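Local structure of synaptonemal complex protein 2 (5IWZ) at residues Gly221-Leu226 / Cys258-Asp263; Glu254-Asp257 / Thr262-Arg265. The protein forms a major part of the axial and lateral elements of meiotic synaptonemal complexes and is required for SYCP3 insertion and normal chromosome synapsis. One frame throughout, in Å; residues are numbered along the deposited sequence.

Interaction 1: residues Gly221-Leu226 / Cys258-Asp263; sequences GIVEAL and CEFETD
F260, in the first turn of helix 260-274, reaches across to V223 and E224 on helix 216-229 and carries the whole contact between the two segments. Its CB points toward the partner helix, and CG, anti to the backbone N (chi1 175°), carries the ring on in that direction. CD1 of F260 packs on I255 of the preceding loop, and the outer three carbons, CE1, CE2 and CZ, make the contacts with 221-226. CE1 of F260 lies 3.9 Å from CG1 of V223, an apolar contact in which the two side chains slant past each other. On the other flank, CE2 of F260 meets CB of E224, also at 3.9 Å. Between them CZ of F260 comes within 3.4 Å of CA of E224, so the ring end rests on backbone as well as on side chains. The carboxylate of E224 takes no part: its extended chain runs on to a salt bridge with R228. I255 packs on V223 too. With an alanine in place of F260, the ring is gone, and a gap is likely to open beside CA of E224 and leave V223 CG1 without the F260 ring beside it. No hydrogen bond joins the segments, and the arrangement is ordinary apolar packing between two helices of an all-helical region, consistent with the armadillo-repeat-like part of this N-terminal fragment of the protein.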
ATOM      1  N   GLY A 221       3.886   6.978   5.911  1.00 29.85           N
ATOM      2  CA  GLY A 221       3.234   7.405   4.679  1.00 30.61           C
ATOM      3  C   GLY A 221       2.281   8.567   4.882  1.00 27.91           C
ATOM      4  O   GLY A 221       2.166   9.447   4.022  1.00 31.53           O
ATOM      5  N   ILE A 222       1.564   8.574   6.007  1.00 28.53           N
ATOM      6  CA  ILE A 222       0.666   9.682   6.307  1.00 30.71           C
ATOM      7  C   ILE A 222       1.457  10.949   6.585  1.00 33.25           C
ATOM      8  O   ILE A 222       1.144  12.014   6.049  1.00 29.02           O
ATOM      9  CB  ILE A 222      -0.246   9.347   7.496  1.00 35.37           C
ATOM     10  CG1 ILE A 222      -1.252   8.264   7.112  1.00 35.05           C
ATOM     11  CG2 ILE A 222      -0.920  10.640   8.001  1.00 32.82           C
ATOM     12  CD1 ILE A 222      -1.991   7.687   8.308  1.00 34.07           C
ATOM     13  N   VAL A 223       2.470  10.860   7.457  1.00 33.13           N
ATOM     14  CA  VAL A 223       3.370  11.994   7.674  1.00 36.00           C
ATOM     15  C   VAL A 223       3.937  12.466   6.343  1.00 33.36           C
ATOM     16  O   VAL A 223       3.975  13.670   6.045  1.00 32.82           O
ATOM     17  CB  VAL A 223       4.501  11.624   8.655  1.00 35.50           C
ATOM     18  CG1 VAL A 223       5.539  12.746   8.688  1.00 30.75           C
ATOM     19  CG2 VAL A 223       3.971  11.358  10.070  1.00 33.09           C
ATOM     20  N   GLU A 224       4.388  11.516   5.524  1.00 28.78           N
ATOM     21  CA  GLU A 224       4.961  11.865   4.228  1.00 36.71           C
ATOM     22  C   GLU A 224       3.938  12.554   3.345  1.00 35.23           C
ATOM     23  O   GLU A 224       4.249  13.560   2.698  1.00 41.15           O
ATOM     24  CB  GLU A 224       5.504  10.624   3.517  1.00 27.30           C
ATOM     25  CG  GLU A 224       5.919  10.899   2.065  1.00 37.07           C
ATOM     26  CD  GLU A 224       6.397   9.656   1.319  1.00 42.25           C
ATOM     27  OE1 GLU A 224       6.456   8.567   1.938  1.00 45.66           O
ATOM     28  OE2 GLU A 224       6.717   9.767   0.111  1.00 34.78           O
ATOM     29  N   ALA A 225       2.709  12.032   3.307  1.00 28.10           N
ATOM     30  CA  ALA A 225       1.675  12.684   2.511  1.00 33.67           C
ATOM     31  C   ALA A 225       1.410  14.102   3.019  1.00 36.37           C
ATOM     32  O   ALA A 225       1.330  15.051   2.231  1.00 36.54           O
ATOM     33  CB  ALA A 225       0.388  11.849   2.518  1.00 32.52           C
ATOM     34  N   LEU A 226       1.280  14.263   4.343  1.00 35.06           N
ATOM     35  CA  LEU A 226       1.004  15.584   4.900  1.00 34.97           C
ATOM     36  C   LEU A 226       2.125  16.559   4.577  1.00 39.43           C
ATOM     37  O   LEU A 226       1.865  17.735   4.298  1.00 36.37           O
ATOM     38  CB  LEU A 226       0.778  15.503   6.413  1.00 31.78           C
ATOM     39  CG  LEU A 226      -0.497  14.772   6.878  1.00 42.90           C
ATOM     40  CD1 LEU A 226      -0.513  14.576   8.389  1.00 43.93           C
ATOM     41  CD2 LEU A 226      -1.795  15.449   6.397  1.00 47.10           C
ATOM     42  N   CYS A 258      14.261  18.443   4.124  1.00 57.66           N
ATOM     43  CA  CYS A 258      15.539  18.049   3.543  1.00 66.30           C
ATOM     44  C   CYS A 258      16.183  16.857   4.249  1.00 69.60           C
ATOM     45  O   CYS A 258      17.060  16.210   3.664  1.00 66.66           O
ATOM     46  CB  CYS A 258      16.503  19.239   3.536  1.00 68.63           C
ATOM     47  SG  CYS A 258      16.951  19.851   5.166  1.00 74.34           S
ATOM     48  N   GLU A 259      15.777  16.551   5.480  1.00 66.17           N
ATOM     49  CA  GLU A 259      16.185  15.328   6.164  1.00 60.96           C
ATOM     50  C   GLU A 259      14.965  14.490   6.537  1.00 57.95           C
ATOM     51  O   GLU A 259      14.877  13.946   7.642  1.00 51.17           O
ATOM     52  CB  GLU A 259      17.012  15.643   7.405  1.00 59.50           C
ATOM     53  CG  GLU A 259      18.195  16.553   7.137  1.00 71.51           C
ATOM     54  CD  GLU A 259      19.109  16.670   8.335  1.00 77.93           C
ATOM     55  OE1 GLU A 259      20.342  16.611   8.141  1.00 83.65           O
ATOM     56  OE2 GLU A 259      18.595  16.809   9.468  1.00 74.73           O
ATOM     57  N   PHE A 260      14.011  14.372   5.605  1.00 59.84           N
ATOM     58  CA  PHE A 260      12.686  13.879   5.967  1.00 51.88           C
ATOM     59  C   PHE A 260      12.750  12.487   6.580  1.00 44.51           C
ATOM     60  O   PHE A 260      12.187  12.253   7.658  1.00 41.47           O
ATOM     61  CB  PHE A 260      11.747  13.866   4.760  1.00 52.46           C
ATOM     62  CG  PHE A 260      10.412  13.262   5.079  1.00 43.29           C
ATOM     63  CD1 PHE A 260       9.413  14.039   5.648  1.00 44.26           C
ATOM     64  CD2 PHE A 260      10.180  11.911   4.874  1.00 37.46           C
ATOM     65  CE1 PHE A 260       8.207  13.483   5.986  1.00 46.00           C
ATOM     66  CE2 PHE A 260       8.979  11.349   5.206  1.00 39.04           C
ATOM     67  CZ  PHE A 260       7.989  12.133   5.770  1.00 45.45           C
ATOM     68  N   GLU A 261      13.430  11.551   5.901  1.00 44.34           N
ATOM     69  CA  GLU A 261      13.378  10.142   6.287  1.00 52.33           C
ATOM     70  C   GLU A 261      13.850   9.922   7.724  1.00 48.04           C
ATOM     71  O   GLU A 261      13.237   9.149   8.477  1.00 40.95           O
ATOM     72  CB  GLU A 261      14.217   9.303   5.322  1.00 62.94           C
ATOM     73  CG  GLU A 261      13.718   9.298   3.887  1.00 78.98           C
ATOM     74  CD  GLU A 261      12.393   8.561   3.723  1.00 94.50           C
ATOM     75  OE1 GLU A 261      11.355   9.233   3.518  1.00100.76           O
ATOM     76  OE2 GLU A 261      12.389   7.311   3.799  1.00 99.19           O
ATOM     77  N   THR A 262      14.942  10.581   8.122  1.00 42.12           N
ATOM     78  CA  THR A 262      15.436  10.393   9.482  1.00 41.23           C
ATOM     79  C   THR A 262      14.678  11.263  10.479  1.00 38.18           C
ATOM     80  O   THR A 262      14.440  10.838  11.616  1.00 35.90           O
ATOM     81  CB  THR A 262      16.940  10.671   9.560  1.00 47.62           C
ATOM     82  OG1 THR A 262      17.234  11.935   8.955  1.00 50.36           O
ATOM     83  CG2 THR A 262      17.724   9.560   8.854  1.00 46.41           C
ATOM     84  N   ASP A 263      14.275  12.475  10.084  1.00 35.86           N
ATOM     85  CA  ASP A 263      13.478  13.284  11.005  1.00 47.49           C
ATOM     86  C   ASP A 263      12.121  12.641  11.252  1.00 40.33           C
ATOM     87  O   ASP A 263      11.567  12.746  12.354  1.00 39.39           O
ATOM     88  CB  ASP A 263      13.303  14.718  10.495  1.00 54.49           C
ATOM     89  CG  ASP A 263      14.570  15.576  10.641  1.00 56.90           C
ATOM     90  OD1 ASP A 263      15.414  15.309  11.529  1.00 62.72           O
ATOM     91  OD2 ASP A 263      14.690  16.556   9.877  1.00 52.98           O
TER

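Interaction 2: residues Glu254-Asp257 / Thr262-Arg265; sequences EIKD and TDCR
OD2 of D263 is gripped twice by K256, once by the side-chain ammonium and once, weakly, by the backbone amide. The strong member is a salt bridge, with K256 NZ 2.8 Å from D263 OD2. NZ comes in on the syn side of that oxygen, 23° out of the carboxylate plane, and stands 3.3 Å from the second oxygen, OD1 of D263, so it sits nearer one oxygen than the other. The K256 backbone N donates the second bond to D263 OD2, a long one at 3.5 Å with an N-H...O angle of 155°.

Both bonds can come from one residue because the lysine chain doubles back. It leaves the backbone extended through chi2, then bends at chi3 (-64°) and again at chi4, which brings the amino group back to OD2 of D263. The methylenes wrap round the same oxygen on the way, CE of K256 lying 3.3 Å from D263 OD2. Beside this polar pair I255 adds an apolar touch, its CG2 4.3 Å from CB of D263; this buried side chain also packs on F267.

On the loop side, R235 bonds to the carbonyl oxygen of I255 and forms a salt bridge with D257, tying down both neighbours of K256. E259 offers K256 NZ only a long, weak ion pair, leaving D263 as its closer acidic partner. The loop after helix 246-253 is thus linked to the first turn of helix 260-274 through a salt bridge and a weak amide-to-carboxylate bond that share one oxygen. A carboxylate that meets an ammonium and an N-H in this way would probably be stabilised in its ionised form.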
ATOM      1  N   GLU A 254       9.050  20.335  13.796  1.00 49.70           N
ATOM      2  CA  GLU A 254      10.494  20.260  13.593  1.00 52.07           C
ATOM      3  C   GLU A 254      10.903  19.381  12.416  1.00 52.12           C
ATOM      4  O   GLU A 254      12.088  19.355  12.067  1.00 52.35           O
ATOM      5  CB  GLU A 254      11.195  19.749  14.865  1.00 60.30           C
ATOM      6  CG  GLU A 254      11.006  20.640  16.071  1.00 70.47           C
ATOM      7  CD  GLU A 254      11.691  21.975  15.905  1.00 77.53           C
ATOM      8  OE1 GLU A 254      11.262  22.949  16.543  1.00 85.78           O
ATOM      9  OE2 GLU A 254      12.670  22.085  15.140  1.00 73.15           O
ATOM     10  N   ILE A 255       9.967  18.676  11.785  1.00 51.40           N
ATOM     11  CA  ILE A 255      10.326  17.839  10.644  1.00 49.52           C
ATOM     12  C   ILE A 255      10.756  18.735   9.487  1.00 52.94           C
ATOM     13  O   ILE A 255       9.980  19.574   9.008  1.00 45.27           O
ATOM     14  CB  ILE A 255       9.165  16.922  10.238  1.00 43.98           C
ATOM     15  CG1 ILE A 255       8.744  16.024  11.406  1.00 38.01           C
ATOM     16  CG2 ILE A 255       9.545  16.095   9.021  1.00 41.94           C
ATOM     17  CD1 ILE A 255       7.518  15.179  11.075  1.00 32.99           C
ATOM     18  N   LYS A 256      12.000  18.563   9.046  1.00 51.64           N
ATOM     19  CA  LYS A 256      12.567  19.316   7.933  1.00 54.75           C
ATOM     20  C   LYS A 256      12.467  18.471   6.670  1.00 57.72           C
ATOM     21  O   LYS A 256      12.827  17.289   6.683  1.00 58.65           O
ATOM     22  CB  LYS A 256      14.028  19.688   8.208  1.00 58.57           C
ATOM     23  CG  LYS A 256      14.267  20.319   9.579  1.00 65.05           C
ATOM     24  CD  LYS A 256      15.753  20.593   9.842  1.00 66.94           C
ATOM     25  CE  LYS A 256      16.569  19.304   9.890  1.00 66.38           C
ATOM     26  NZ  LYS A 256      16.285  18.495  11.112  1.00 61.23           N
ATOM     27  N   ASP A 257      11.969  19.077   5.586  1.00 61.25           N
ATOM     28  CA  ASP A 257      11.820  18.342   4.332  1.00 62.35           C
ATOM     29  C   ASP A 257      13.151  17.742   3.878  1.00 57.84           C
ATOM     30  O   ASP A 257      13.186  16.636   3.330  1.00 57.32           O
ATOM     31  CB  ASP A 257      11.245  19.254   3.240  1.00 62.21           C
ATOM     32  CG  ASP A 257       9.758  19.597   3.448  1.00 64.35           C
ATOM     33  OD1 ASP A 257       9.217  19.371   4.549  1.00 61.34           O
ATOM     34  OD2 ASP A 257       9.127  20.119   2.499  1.00 68.84           O
ATOM     35  N   THR A 262      14.942  10.581   8.122  1.00 42.12           N
ATOM     36  CA  THR A 262      15.436  10.393   9.482  1.00 41.23           C
ATOM     37  C   THR A 262      14.678  11.263  10.479  1.00 38.18           C
ATOM     38  O   THR A 262      14.440  10.838  11.616  1.00 35.90           O
ATOM     39  CB  THR A 262      16.940  10.671   9.560  1.00 47.62           C
ATOM     40  OG1 THR A 262      17.234  11.935   8.955  1.00 50.36           O
ATOM     41  CG2 THR A 262      17.724   9.560   8.854  1.00 46.41           C
ATOM     42  N   ASP A 263      14.275  12.475  10.084  1.00 35.86           N
ATOM     43  CA  ASP A 263      13.478  13.284  11.005  1.00 47.49           C
ATOM     44  C   ASP A 263      12.121  12.641  11.252  1.00 40.33           C
ATOM     45  O   ASP A 263      11.567  12.746  12.354  1.00 39.39           O
ATOM     46  CB  ASP A 263      13.303  14.718  10.495  1.00 54.49           C
ATOM     47  CG  ASP A 263      14.570  15.576  10.641  1.00 56.90           C
ATOM     48  OD1 ASP A 263      15.414  15.309  11.529  1.00 62.72           O
ATOM     49  OD2 ASP A 263      14.690  16.556   9.877  1.00 52.98           O
ATOM     50  N   CYS A 264      11.580  11.952  10.247  1.00 38.05           N
ATOM     51  CA  CYS A 264      10.288  11.300  10.428  1.00 40.67           C
ATOM     52  C   CYS A 264      10.379  10.165  11.449  1.00 34.98           C
ATOM     53  O   CYS A 264       9.489  10.010  12.294  1.00 29.58           O
ATOM     54  CB  CYS A 264       9.767  10.803   9.083  1.00 43.65           C
ATOM     55  SG  CYS A 264       8.069  10.292   9.164  1.00 48.37           S
ATOM     56  N   ARG A 265      11.458   9.375  11.397  1.00 33.17           N
ATOM     57  CA  ARG A 265      11.730   8.393  12.451  1.00 29.43           C
ATOM     58  C   ARG A 265      11.805   9.062  13.826  1.00 30.95           C
ATOM     59  O   ARG A 265      11.213   8.584  14.805  1.00 31.54           O
ATOM     60  CB  ARG A 265      13.032   7.635  12.137  1.00 29.75           C
ATOM     61  CG  ARG A 265      13.623   6.807  13.307  1.00 29.12           C
ATOM     62  CD  ARG A 265      12.661   5.726  13.843  1.00 28.00           C
ATOM     63  NE  ARG A 265      12.500   4.601  12.917  1.00 24.41           N
ATOM     64  CZ  ARG A 265      11.726   3.546  13.130  1.00 25.62           C
ATOM     65  NH1 ARG A 265      11.010   3.433  14.245  1.00 28.05           N
ATOM     66  NH2 ARG A 265      11.668   2.587  12.219  1.00 26.48           N
TER

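How the interactions relate
Following the chain from its N terminus, helix 216-229 comes first and supplies one side of interaction 1. Two further helices, 232-242 and 246-253, lead into the 254-257 loop, and helix 260-274 then begins. Interaction 2 closes the short connection between helix 246-253 and helix 260-274, while interaction 1 closes a much longer loop spanning both intervening helices. The two loops end on the same helix and overlap at T262 and D263; 254-257 falls inside the span of interaction 1, but 264-265 lies beyond it. They meet in space where V223 packs against C264, and together they join helix 216-229, the connecting loop and helix 260-274.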